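Local coordinates for lactococcus lactis MG1363 DpsA (Lactococcus lactis, PDB 1ZS3), which probably protects the cell against oxidative stress as a DNA-binding Dps protein, assembling into a hollow shell of twelve subunits, at residues P25-L38 with Q125-E139. Sequence-based numbering, arbitrary orientation.
Sequences PTAGAMLGHVLSNL and QNMFITRAIKLANKE
Glu139 OE1 accepts a bent hydrogen bond from Ala27 N at 2.8 Å, on the syn side but 27° out of the carboxylate plane. Such a first-turn amide lacks a carbonyl of its own helix to bind, and the negative carboxylate probably also suits the helix dipole. Thr26 OG1, the N-cap, accepts from Ala29 N. An alanine in place of Glu139 would probably leave Ala27 N without its acceptor and Lys141 without its salt bridge to OE2. One turn back, Leu135 packs CB on small Ala27 and sets CD1 3.8 Å from Pro25 CB. Flexible Met30 is a knob among Phe128, Arg131, Ala132 and Leu135: CG anti to the backbone N (chi1 -167°) and two further bends bring CE 3.8 Å from Arg131 CD and SD obliquely to the Phe128 ring, a Met-aromatic contact. Small Ala132 lets its CB meet Leu31 CD2 at 3.5 Å. The edge of Phe128 faces His33 in an offset edge-to-face pair, planes at 73°. Branched Val34 meets Ile129, CG1 to CG1 3.8 Å. Water links Asn37 ND2 to Gln125 O, while His33 ND1 binds Tyr96 O and Asn37 OD1 takes Lys98 N. The segments run antiparallel, axes 8.8 Å apart at closest, in the ferritin-like four-helix bundle of Dps subunits.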
loop_
_atom_site.group_PDB
_atom_site.type_symbol
_atom_site.label_atom_id
_atom_site.label_comp_id
_atom_site.label_asym_id
_atom_site.label_seq_id
_atom_site.Cartn_x
_atom_site.Cartn_y
_atom_site.Cartn_z
ATOM N N PRO A 25 -31.524 7.087 36.699
ATOM C CA PRO A 25 -30.928 6.657 35.407
ATOM C C PRO A 25 -30.037 5.438 35.372
ATOM O O PRO A 25 -29.175 5.301 36.248
ATOM C CB PRO A 25 -30.124 7.891 34.960
ATOM C CG PRO A 25 -30.224 8.845 36.140
ATOM C CD PRO A 25 -31.603 8.548 36.765
ATOM N N THR A 26 -30.222 4.564 34.370
ATOM C CA THR A 26 -29.188 3.587 33.986
ATOM C C THR A 26 -28.210 4.194 32.959
ATOM O O THR A 26 -28.460 5.266 32.380
ATOM C CB THR A 26 -29.746 2.267 33.383
ATOM O OG1 THR A 26 -30.536 2.535 32.218
ATOM C CG2 THR A 26 -30.691 1.572 34.335
ATOM N N ALA A 27 -27.114 3.476 32.721
ATOM C CA ALA A 27 -26.150 3.896 31.733
ATOM C C ALA A 27 -26.857 3.915 30.362
ATOM O O ALA A 27 -26.868 4.951 29.711
ATOM C CB ALA A 27 -24.959 2.966 31.713
ATOM N N GLY A 28 -27.500 2.815 29.978
ATOM C CA GLY A 28 -28.140 2.658 28.664
ATOM C C GLY A 28 -29.220 3.677 28.393
ATOM O O GLY A 28 -29.507 4.041 27.256
ATOM N N ALA A 29 -29.875 4.136 29.448
ATOM C CA ALA A 29 -30.945 5.146 29.302
ATOM C C ALA A 29 -30.282 6.473 28.949
ATOM O O ALA A 29 -30.622 7.089 27.933
ATOM C CB ALA A 29 -31.712 5.302 30.634
ATOM N N MET A 30 -29.332 6.893 29.796
ATOM C CA MET A 30 -28.553 8.088 29.536
ATOM C C MET A 30 -27.921 8.146 28.133
ATOM O O MET A 30 -27.903 9.204 27.512
ATOM C CB MET A 30 -27.472 8.225 30.595
ATOM C CG MET A 30 -26.792 9.565 30.617
ATOM S SD MET A 30 -28.028 10.905 30.770
ATOM C CE MET A 30 -28.167 10.907 32.609
ATOM N N LEU A 31 -27.436 7.015 27.643
ATOM C CA LEU A 31 -26.797 6.910 26.342
ATOM C C LEU A 31 -27.767 6.990 25.186
ATOM O O LEU A 31 -27.335 7.120 24.036
ATOM C CB LEU A 31 -26.008 5.611 26.218
ATOM C CG LEU A 31 -24.713 5.559 27.020
ATOM C CD1 LEU A 31 -24.179 4.136 27.120
ATOM C CD2 LEU A 31 -23.687 6.500 26.421
ATOM N N GLY A 32 -29.065 6.867 25.489
ATOM C CA GLY A 32 -30.139 7.062 24.530
ATOM C C GLY A 32 -30.243 8.496 24.111
ATOM O O GLY A 32 -30.656 8.777 22.982
ATOM N N HIS A 33 -29.884 9.380 25.028
ATOM C CA HIS A 33 -29.779 10.774 24.740
ATOM C C HIS A 33 -28.477 11.080 23.960
ATOM O O HIS A 33 -28.412 12.003 23.125
ATOM C CB HIS A 33 -29.752 11.511 26.046
ATOM C CG HIS A 33 -31.075 11.592 26.787
ATOM N ND1 HIS A 33 -32.325 11.974 26.177
ATOM C CD2 HIS A 33 -31.324 11.481 28.118
ATOM C CE1 HIS A 33 -33.266 11.993 27.111
ATOM N NE2 HIS A 33 -32.689 11.766 28.293
ATOM N N VAL A 34 -27.410 10.328 24.267
ATOM C CA VAL A 34 -26.122 10.606 23.678
ATOM C C VAL A 34 -26.221 10.186 22.248
ATOM O O VAL A 34 -25.924 10.986 21.372
ATOM C CB VAL A 34 -24.997 9.847 24.360
ATOM C CG1 VAL A 34 -23.752 9.942 23.539
ATOM C CG2 VAL A 34 -24.785 10.419 25.735
ATOM N N LEU A 35 -26.739 8.976 22.037
ATOM C CA LEU A 35 -26.893 8.417 20.702
ATOM C C LEU A 35 -27.846 9.169 19.825
ATOM O O LEU A 35 -27.716 9.150 18.589
ATOM C CB LEU A 35 -27.451 6.997 20.780
ATOM C CG LEU A 35 -26.511 5.964 21.364
ATOM C CD1 LEU A 35 -27.291 4.704 21.593
ATOM C CD2 LEU A 35 -25.355 5.724 20.386
ATOM N N SER A 36 -28.836 9.792 20.452
ATOM C CA SER A 36 -29.869 10.472 19.660
ATOM C C SER A 36 -29.251 11.786 19.239
ATOM O O SER A 36 -29.394 12.185 18.076
ATOM C CB SER A 36 -31.207 10.653 20.378
ATOM O OG SER A 36 -31.980 9.454 20.372
ATOM N N ASN A 37 -28.586 12.438 20.190
ATOM C CA ASN A 37 -27.786 13.610 19.899
ATOM C C ASN A 37 -26.793 13.365 18.757
ATOM O O ASN A 37 -26.634 14.215 17.886
ATOM C CB ASN A 37 -27.057 14.114 21.157
ATOM C CG ASN A 37 -28.000 14.820 22.146
ATOM O OD1 ASN A 37 -29.176 15.001 21.859
ATOM N ND2 ASN A 37 -27.486 15.180 23.325
ATOM N N LEU A 38 -26.135 12.206 18.741
ATOM C CA LEU A 38 -25.165 11.868 17.716
ATOM C C LEU A 38 -25.811 11.961 16.353
ATOM O O LEU A 38 -25.242 12.552 15.450
ATOM C CB LEU A 38 -24.576 10.479 17.924
ATOM C CG LEU A 38 -23.546 10.404 19.042
ATOM C CD1 LEU A 38 -23.208 8.961 19.237
ATOM C CD2 LEU A 38 -22.306 11.261 18.741
ATOM N N GLN A 125 -23.617 18.275 24.094
ATOM C CA GLN A 125 -23.540 16.810 24.083
ATOM C C GLN A 125 -22.740 16.302 25.296
ATOM O O GLN A 125 -23.010 15.182 25.774
ATOM C CB GLN A 125 -22.863 16.230 22.822
ATOM C CG GLN A 125 -23.476 16.643 21.480
ATOM C CD GLN A 125 -22.946 15.823 20.355
ATOM O OE1 GLN A 125 -22.547 14.692 20.557
ATOM N NE2 GLN A 125 -22.905 16.396 19.166
ATOM N N ASN A 126 -21.807 17.131 25.805
ATOM C CA ASN A 126 -20.887 16.710 26.897
ATOM C C ASN A 126 -21.532 16.559 28.263
ATOM O O ASN A 126 -21.067 15.752 29.040
ATOM C CB ASN A 126 -19.644 17.609 27.022
ATOM C CG ASN A 126 -18.506 17.181 26.055
ATOM O OD1 ASN A 126 -18.584 16.141 25.384
ATOM N ND2 ASN A 126 -17.462 17.992 25.981
ATOM N N MET A 127 -22.569 17.343 28.561
ATOM C CA MET A 127 -23.304 17.213 29.842
ATOM C C MET A 127 -23.849 15.802 30.023
ATOM O O MET A 127 -23.827 15.295 31.138
ATOM C CB MET A 127 -24.491 18.200 29.919
ATOM C CG MET A 127 -24.135 19.688 30.170
ATOM S SD MET A 127 -25.429 20.791 29.458
ATOM C CE MET A 127 -24.395 22.191 28.570
ATOM N N PHE A 128 -24.301 15.185 28.932
ATOM C CA PHE A 128 -24.878 13.851 28.935
ATOM C C PHE A 128 -23.856 12.705 28.858
ATOM O O PHE A 128 -24.127 11.611 29.362
ATOM C CB PHE A 128 -25.841 13.729 27.760
ATOM C CG PHE A 128 -27.026 14.641 27.840
ATOM C CD1 PHE A 128 -26.896 16.008 27.623
ATOM C CD2 PHE A 128 -28.289 14.132 28.151
ATOM C CE1 PHE A 128 -27.994 16.845 27.699
ATOM C CE2 PHE A 128 -29.378 14.971 28.222
ATOM C CZ PHE A 128 -29.235 16.330 27.991
ATOM N N ILE A 129 -22.744 12.939 28.146
ATOM C CA ILE A 129 -21.697 11.936 27.955
ATOM C C ILE A 129 -21.013 11.746 29.286
ATOM O O ILE A 129 -20.828 10.626 29.715
ATOM C CB ILE A 129 -20.747 12.425 26.820
ATOM C CG1 ILE A 129 -21.391 12.142 25.454
ATOM C CG2 ILE A 129 -19.415 11.809 26.915
ATOM C CD1 ILE A 129 -20.887 13.012 24.285
ATOM N N THR A 130 -20.639 12.871 29.883
ATOM C CA THR A 130 -20.064 12.933 31.224
ATOM C C THR A 130 -20.775 11.997 32.197
ATOM O O THR A 130 -20.135 11.204 32.888
ATOM C CB THR A 130 -20.062 14.394 31.703
ATOM O OG1 THR A 130 -18.826 15.013 31.305
ATOM C CG2 THR A 130 -20.065 14.531 33.202
ATOM N N ARG A 131 -22.093 12.093 32.216
ATOM C CA ARG A 131 -22.927 11.310 33.098
ATOM C C ARG A 131 -22.890 9.850 32.696
ATOM O O ARG A 131 -22.811 8.983 33.550
ATOM C CB ARG A 131 -24.373 11.851 33.098
ATOM C CG ARG A 131 -24.527 13.178 33.859
ATOM C CD ARG A 131 -25.987 13.593 34.165
ATOM N NE ARG A 131 -26.421 14.711 33.307
ATOM C CZ ARG A 131 -27.674 15.190 33.240
ATOM N NH1 ARG A 131 -27.936 16.219 32.426
ATOM N NH2 ARG A 131 -28.654 14.635 33.965
ATOM N N ALA A 132 -22.944 9.557 31.400
ATOM C CA ALA A 132 -22.938 8.181 30.958
ATOM C C ALA A 132 -21.576 7.471 31.286
ATOM O O ALA A 132 -21.529 6.262 31.492
ATOM C CB ALA A 132 -23.238 8.098 29.497
ATOM N N ILE A 133 -20.474 8.220 31.342
ATOM C CA ILE A 133 -19.200 7.663 31.737
ATOM C C ILE A 133 -19.340 7.205 33.139
ATOM O O ILE A 133 -19.051 6.053 33.415
ATOM C CB ILE A 133 -18.079 8.687 31.608
ATOM C CG1 ILE A 133 -17.848 8.957 30.115
ATOM C CG2 ILE A 133 -16.807 8.242 32.373
ATOM C CD1 ILE A 133 -17.016 10.150 29.842
ATOM N N LYS A 134 -19.754 8.114 34.034
ATOM C CA LYS A 134 -19.832 7.826 35.465
ATOM C C LYS A 134 -20.767 6.647 35.758
ATOM O O LYS A 134 -20.452 5.810 36.601
ATOM C CB LYS A 134 -20.290 9.050 36.257
ATOM C CG LYS A 134 -19.335 10.253 36.257
ATOM C CD LYS A 134 -19.908 11.380 37.127
ATOM C CE LYS A 134 -19.174 12.714 36.970
ATOM N NZ LYS A 134 -20.146 13.888 36.769
ATOM N N LEU A 135 -21.910 6.571 35.073
ATOM C CA LEU A 135 -22.887 5.494 35.276
ATOM C C LEU A 135 -22.290 4.205 34.801
ATOM O O LEU A 135 -22.421 3.182 35.472
ATOM C CB LEU A 135 -24.232 5.750 34.554
ATOM C CG LEU A 135 -25.066 6.948 35.072
ATOM C CD1 LEU A 135 -26.446 7.019 34.416
ATOM C CD2 LEU A 135 -25.178 6.970 36.610
ATOM N N ALA A 136 -21.567 4.242 33.686
ATOM C CA ALA A 136 -21.043 3.029 33.089
ATOM C C ALA A 136 -20.029 2.391 34.024
ATOM O O ALA A 136 -19.964 1.165 34.121
ATOM C CB ALA A 136 -20.425 3.332 31.726
ATOM N N ASN A 137 -19.267 3.213 34.744
ATOM C CA ASN A 137 -18.270 2.699 35.652
ATOM C C ASN A 137 -18.899 2.068 36.883
ATOM O O ASN A 137 -18.396 1.031 37.360
ATOM C CB ASN A 137 -17.215 3.746 36.048
ATOM C CG ASN A 137 -16.190 4.011 34.897
ATOM O OD1 ASN A 137 -15.989 5.150 34.508
ATOM N ND2 ASN A 137 -15.594 2.946 34.347
ATOM N N LYS A 138 -19.971 2.689 37.418
ATOM C CA LYS A 138 -20.776 2.157 38.555
ATOM C C LYS A 138 -21.330 0.829 38.148
ATOM O O LYS A 138 -21.255 -0.130 38.898
ATOM C CB LYS A 138 -21.967 3.074 38.879
ATOM C CG LYS A 138 -21.692 4.216 39.897
ATOM C CD LYS A 138 -22.732 5.356 39.741
ATOM C CE LYS A 138 -22.316 6.661 40.480
ATOM N NZ LYS A 138 -23.508 7.456 41.025
ATOM N N GLU A 139 -21.896 0.791 36.965
ATOM C CA GLU A 139 -22.546 -0.435 36.503
ATOM C C GLU A 139 -21.526 -1.533 36.157
ATOM O O GLU A 139 -21.946 -2.648 35.843
ATOM C CB GLU A 139 -23.487 -0.124 35.318
ATOM C CG GLU A 139 -24.786 0.526 35.789
ATOM C CD GLU A 139 -25.726 0.957 34.690
ATOM O OE1 GLU A 139 -26.395 1.985 34.945
ATOM O OE2 GLU A 139 -25.835 0.302 33.602
HETATM O O HOH W 1 -24.771 13.905 24.420
#